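Local coordinates for Lactamase_B domain-containing protein (Bacillus lehensis G1, PDB 7EV5), which hydrolyses beta-lactams as a zinc-dependent B3 metallo-beta-lactamase and probably also acts as a glyoxalase II, at residues 124-136 with 159-173. Residues are numbered along the deposited sequence; the frame is centred on the assembly and turned at random. Where two conformers were deposited one is given.
Sequences SVFHTPGHSPGSV and RTDLRGGDHTLLLAS. With ZN (zinc ion), chain B.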
loop_
_atom_site.group_PDB
_atom_site.type_symbol
_atom_site.label_atom_id
_atom_site.label_comp_id
_atom_site.label_asym_id
_atom_site.label_seq_id
_atom_site.Cartn_x
_atom_site.Cartn_y
_atom_site.Cartn_z
ATOM N N SER A 124 6.617 -11.697 -1.568
ATOM C CA SER A 124 7.553 -11.526 -0.472
ATOM C C SER A 124 7.137 -10.282 0.299
ATOM O O SER A 124 6.777 -9.258 -0.291
ATOM C CB SER A 124 8.975 -11.351 -1.003
ATOM O OG SER A 124 9.504 -12.577 -1.467
ATOM N N VAL A 125 7.159 -10.373 1.620
ATOM C CA VAL A 125 6.694 -9.289 2.477
ATOM C C VAL A 125 7.873 -8.724 3.251
ATOM O O VAL A 125 8.600 -9.464 3.928
ATOM C CB VAL A 125 5.595 -9.769 3.435
ATOM C CG1 VAL A 125 5.184 -8.652 4.362
ATOM C CG2 VAL A 125 4.408 -10.313 2.645
ATOM N N PHE A 126 8.054 -7.415 3.167
ATOM C CA PHE A 126 9.072 -6.724 3.937
ATOM C C PHE A 126 8.397 -5.752 4.886
ATOM O O PHE A 126 7.483 -5.024 4.494
ATOM C CB PHE A 126 10.002 -5.950 3.013
ATOM C CG PHE A 126 10.759 -6.818 2.045
ATOM C CD1 PHE A 126 12.000 -7.327 2.378
ATOM C CD2 PHE A 126 10.223 -7.129 0.814
ATOM C CE1 PHE A 126 12.703 -8.118 1.479
ATOM C CE2 PHE A 126 10.916 -7.926 -0.091
ATOM C CZ PHE A 126 12.157 -8.421 0.252
ATOM N N HIS A 127 8.860 -5.726 6.129
ATOM C CA HIS A 127 8.393 -4.731 7.084
ATOM C C HIS A 127 9.270 -3.497 6.894
ATOM O O HIS A 127 10.484 -3.553 7.114
ATOM C CB HIS A 127 8.446 -5.286 8.512
ATOM C CG HIS A 127 7.868 -4.358 9.540
ATOM N ND1 HIS A 127 8.389 -4.243 10.811
ATOM C CD2 HIS A 127 6.829 -3.490 9.481
ATOM C CE1 HIS A 127 7.692 -3.350 11.493
ATOM N NE2 HIS A 127 6.741 -2.876 10.708
ATOM N N THR A 128 8.671 -2.391 6.431
ATOM C CA THR A 128 9.416 -1.215 5.976
ATOM C C THR A 128 8.910 0.036 6.679
ATOM O O THR A 128 8.351 0.947 6.042
ATOM C CB THR A 128 9.331 -1.048 4.456
ATOM O OG1 THR A 128 7.962 -1.086 4.035
ATOM C CG2 THR A 128 10.083 -2.162 3.747
ATOM N N PRO A 129 9.113 0.124 8.000
ATOM C CA PRO A 129 8.643 1.291 8.765
ATOM C C PRO A 129 9.471 2.548 8.549
ATOM O O PRO A 129 10.500 2.538 7.866
ATOM C CB PRO A 129 8.747 0.808 10.218
ATOM C CG PRO A 129 9.924 -0.151 10.178
ATOM C CD PRO A 129 9.710 -0.898 8.882
ATOM N N GLY A 130 9.028 3.647 9.156
ATOM C CA GLY A 130 9.687 4.931 9.027
ATOM C C GLY A 130 8.694 6.021 8.694
ATOM O O GLY A 130 8.671 7.073 9.337
ATOM N N HIS A 131 7.881 5.787 7.659
ATOM C CA HIS A 131 6.726 6.640 7.403
ATOM C C HIS A 131 5.575 6.293 8.351
ATOM O O HIS A 131 4.848 7.184 8.809
ATOM C CB HIS A 131 6.323 6.514 5.928
ATOM C CG HIS A 131 4.998 7.128 5.589
ATOM N ND1 HIS A 131 4.821 8.479 5.372
ATOM C CD2 HIS A 131 3.789 6.557 5.389
ATOM C CE1 HIS A 131 3.558 8.716 5.064
ATOM N NE2 HIS A 131 2.904 7.564 5.073
ATOM N N SER A 132 5.410 5.014 8.679
ATOM C CA SER A 132 4.439 4.592 9.678
ATOM C C SER A 132 4.923 3.268 10.251
ATOM O O SER A 132 5.674 2.544 9.580
ATOM C CB SER A 132 3.018 4.462 9.092
ATOM O OG SER A 132 2.889 3.332 8.245
ATOM N N PRO A 133 4.539 2.928 11.486
ATOM C CA PRO A 133 5.161 1.777 12.161
ATOM C C PRO A 133 4.733 0.434 11.604
ATOM O O PRO A 133 5.466 -0.548 11.781
ATOM C CB PRO A 133 4.714 1.936 13.623
ATOM C CG PRO A 133 3.461 2.761 13.546
ATOM C CD PRO A 133 3.678 3.701 12.397
ATOM N N GLY A 134 3.577 0.359 10.957
ATOM C CA GLY A 134 3.115 -0.887 10.382
ATOM C C GLY A 134 3.205 -0.903 8.870
ATOM O O GLY A 134 2.548 -1.705 8.209
ATOM N N SER A 135 4.036 -0.029 8.309
ATOM C CA SER A 135 4.233 -0.013 6.867
ATOM C C SER A 135 4.897 -1.308 6.418
ATOM O O SER A 135 5.948 -1.703 6.940
ATOM C CB SER A 135 5.149 1.144 6.492
ATOM O OG SER A 135 4.449 2.359 6.312
ATOM N N VAL A 136 4.298 -1.929 5.407
ATOM C CA VAL A 136 4.866 -3.112 4.788
ATOM C C VAL A 136 4.894 -2.910 3.285
ATOM O O VAL A 136 4.162 -2.094 2.716
ATOM C CB VAL A 136 4.142 -4.430 5.139
ATOM C CG1 VAL A 136 4.155 -4.675 6.646
ATOM C CG2 VAL A 136 2.734 -4.422 4.597
ATOM N N ARG A 159 7.176 11.045 3.897
ATOM C CA ARG A 159 7.272 11.974 5.012
ATOM C C ARG A 159 7.398 11.191 6.316
ATOM O O ARG A 159 6.835 10.103 6.474
ATOM C CB ARG A 159 6.063 12.917 5.056
ATOM C CG ARG A 159 4.726 12.240 5.305
ATOM C CD ARG A 159 3.564 13.175 4.972
ATOM N NE ARG A 159 3.491 14.294 5.901
ATOM C CZ ARG A 159 2.526 15.209 5.904
ATOM N NH1 ARG A 159 1.532 15.154 5.018
ATOM N NH2 ARG A 159 2.558 16.177 6.805
ATOM N N THR A 160 8.168 11.741 7.253
ATOM C CA THR A 160 8.448 11.087 8.524
ATOM C C THR A 160 7.982 11.923 9.712
ATOM O O THR A 160 8.428 11.693 10.842
ATOM C CB THR A 160 9.931 10.736 8.634
ATOM O OG1 THR A 160 10.719 11.914 8.420
ATOM C CG2 THR A 160 10.279 9.722 7.592
ATOM N N ASP A 161 7.054 12.854 9.476
ATOM C CA ASP A 161 6.554 13.772 10.487
ATOM C C ASP A 161 5.193 13.375 11.057
ATOM O O ASP A 161 4.619 14.141 11.837
ATOM C CB ASP A 161 6.487 15.194 9.919
ATOM C CG ASP A 161 5.638 15.290 8.654
ATOM O OD1 ASP A 161 5.445 14.268 7.967
ATOM O OD2 ASP A 161 5.163 16.405 8.340
ATOM N N LEU A 162 4.659 12.208 10.691
ATOM C CA LEU A 162 3.353 11.778 11.172
ATOM C C LEU A 162 3.495 10.841 12.382
ATOM O O LEU A 162 4.587 10.668 12.934
ATOM C CB LEU A 162 2.522 11.209 10.018
ATOM C CG LEU A 162 2.402 12.085 8.770
ATOM C CD1 LEU A 162 1.552 11.416 7.677
ATOM C CD2 LEU A 162 1.846 13.457 9.122
ATOM N N ARG A 163 2.385 10.232 12.804
ATOM C CA ARG A 163 2.390 9.393 13.999
ATOM C C ARG A 163 3.382 8.242 13.854
ATOM O O ARG A 163 3.289 7.423 12.933
ATOM C CB ARG A 163 0.980 8.858 14.255
ATOM C CG ARG A 163 0.880 7.896 15.433
ATOM C CD ARG A 163 -0.577 7.535 15.734
ATOM N NE ARG A 163 -1.391 8.731 15.956
ATOM C CZ ARG A 163 -1.515 9.335 17.132
ATOM N NH1 ARG A 163 -0.893 8.843 18.196
ATOM N NH2 ARG A 163 -2.262 10.426 17.248
ATOM N N GLY A 164 4.337 8.175 14.781
ATOM C CA GLY A 164 5.335 7.126 14.707
ATOM C C GLY A 164 6.369 7.307 13.620
ATOM O O GLY A 164 7.168 6.395 13.390
ATOM N N GLY A 165 6.389 8.449 12.942
ATOM C CA GLY A 165 7.388 8.668 11.912
ATOM C C GLY A 165 8.795 8.723 12.475
ATOM O O GLY A 165 9.027 9.190 13.589
ATOM N N ASP A 166 9.743 8.218 11.689
ATOM C CA ASP A 166 11.139 8.147 12.122
ATOM C C ASP A 166 11.992 8.117 10.863
ATOM O O ASP A 166 12.070 7.081 10.194
ATOM C CB ASP A 166 11.362 6.899 12.964
ATOM C CG ASP A 166 12.795 6.773 13.469
ATOM O OD1 ASP A 166 13.686 7.479 12.956
ATOM O OD2 ASP A 166 13.012 5.960 14.381
ATOM N N HIS A 167 12.653 9.238 10.568
ATOM C CA HIS A 167 13.452 9.339 9.355
ATOM C C HIS A 167 14.631 8.366 9.368
ATOM O O HIS A 167 15.000 7.823 8.322
ATOM C CB HIS A 167 13.948 10.775 9.186
ATOM C CG HIS A 167 14.346 11.118 7.788
ATOM N ND1 HIS A 167 15.649 11.047 7.343
ATOM C CD2 HIS A 167 13.610 11.536 6.733
ATOM C CE1 HIS A 167 15.696 11.402 6.072
ATOM N NE2 HIS A 167 14.474 11.712 5.680
ATOM N N THR A 168 15.252 8.154 10.540
ATOM C CA THR A 168 16.366 7.208 10.608
ATOM C C THR A 168 15.916 5.795 10.266
ATOM O O THR A 168 16.657 5.036 9.624
ATOM C CB THR A 168 17.051 7.251 11.981
ATOM O OG1 THR A 168 16.194 6.681 12.975
ATOM C CG2 THR A 168 17.406 8.676 12.372
ATOM N N LEU A 169 14.687 5.436 10.649
ATOM C CA LEU A 169 14.158 4.123 10.321
ATOM C C LEU A 169 13.775 4.045 8.847
ATOM O O LEU A 169 14.008 3.022 8.195
ATOM C CB LEU A 169 12.950 3.859 11.217
ATOM C CG LEU A 169 12.360 2.465 11.290
ATOM C CD1 LEU A 169 13.450 1.448 11.561
ATOM C CD2 LEU A 169 11.319 2.435 12.394
ATOM N N LEU A 170 13.194 5.125 8.305
ATOM C CA LEU A 170 12.820 5.125 6.896
ATOM C C LEU A 170 14.034 4.906 6.003
ATOM O O LEU A 170 13.987 4.109 5.061
ATOM C CB LEU A 170 12.125 6.436 6.535
ATOM C CG LEU A 170 11.706 6.464 5.067
ATOM C CD1 LEU A 170 10.662 5.386 4.840
ATOM C CD2 LEU A 170 11.140 7.814 4.718
ATOM N N LEU A 171 15.144 5.588 6.296
ATOM C CA LEU A 171 16.321 5.435 5.445
ATOM C C LEU A 171 16.896 4.028 5.526
ATOM O O LEU A 171 17.381 3.492 4.523
ATOM C CB LEU A 171 17.375 6.483 5.795
ATOM C CG LEU A 171 17.080 7.854 5.194
ATOM C CD1 LEU A 171 18.061 8.860 5.695
ATOM C CD2 LEU A 171 17.096 7.799 3.669
ATOM N N ALA A 172 16.853 3.412 6.706
ATOM C CA ALA A 172 17.276 2.022 6.816
ATOM C C ALA A 172 16.358 1.098 6.030
ATOM O O ALA A 172 16.831 0.181 5.355
ATOM C CB ALA A 172 17.346 1.605 8.281
ATOM N N SER A 173 15.038 1.292 6.132
ATOM C CA SER A 173 14.132 0.497 5.304
ATOM C C SER A 173 14.489 0.605 3.830
ATOM O O SER A 173 14.528 -0.405 3.116
ATOM C CB SER A 173 12.670 0.908 5.512
ATOM O OG SER A 173 12.241 0.578 6.813
HETATM ZN ZN ZN B . 0.923 7.290 4.574
HETATM O O HOH W 1 7.641 4.317 11.620
HETATM O O HOH W 2 2.575 7.669 10.393
HETATM O O HOH W 3 5.412 9.960 8.882
HETATM O O HOH W 4 -0.262 8.401 3.520
#
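H131 reaches from the loop after strand 121-127 to a zinc ion, and the backbone carbonyl of R159 takes its ND1 edge. Its CB lies 3.7 Å from R159 O, and CG is 3.6 Å from the same R159 O. With CG anti to the backbone N (chi1 169°), the ring passes alongside that carbonyl, and ND1 donates to R159 O at 2.8 Å, onto an in-plane lone pair; the N-H...O angle is 150° and the oxygen sits 17° out of the imidazole plane. CE1 meets R159 CG edge-on, 3.7 Å off. The far nitrogen, NE2, binds the zinc at 2.1 Å. With ND1 held by the carbonyl and NE2 by the metal, the ring's rotation is fixed from both ends; the carbonyl is a second-shell partner that probably makes the imidazole a stronger donor. H54, H56 and D150 belong to the same site, one half of the dinuclear zinc centre at the edge of the αβ/βα sandwich of metallo-beta-lactamases; the loop 128-135 is one of those that carry its ligands from the ends of the strands. Behind H131, G130 lies against the first turn of helix 167-178, its CA 3.8 Å from L170 CB, where the backbones come too close for a side chain on residue 130. G130 O accepts from D166 N, at the helix N-cap, at 2.8 Å, while D166 OD1 accepts from T168 OG1 and, weakly, from L169 N, the capping bond. L169, in the first turn, rests CD2 on P129 CG and CB; one turn further on, S173 OG donates to a lone pair of P129 O. Two waters donate to H131 O: one also to R163 O, the other also to R159 O.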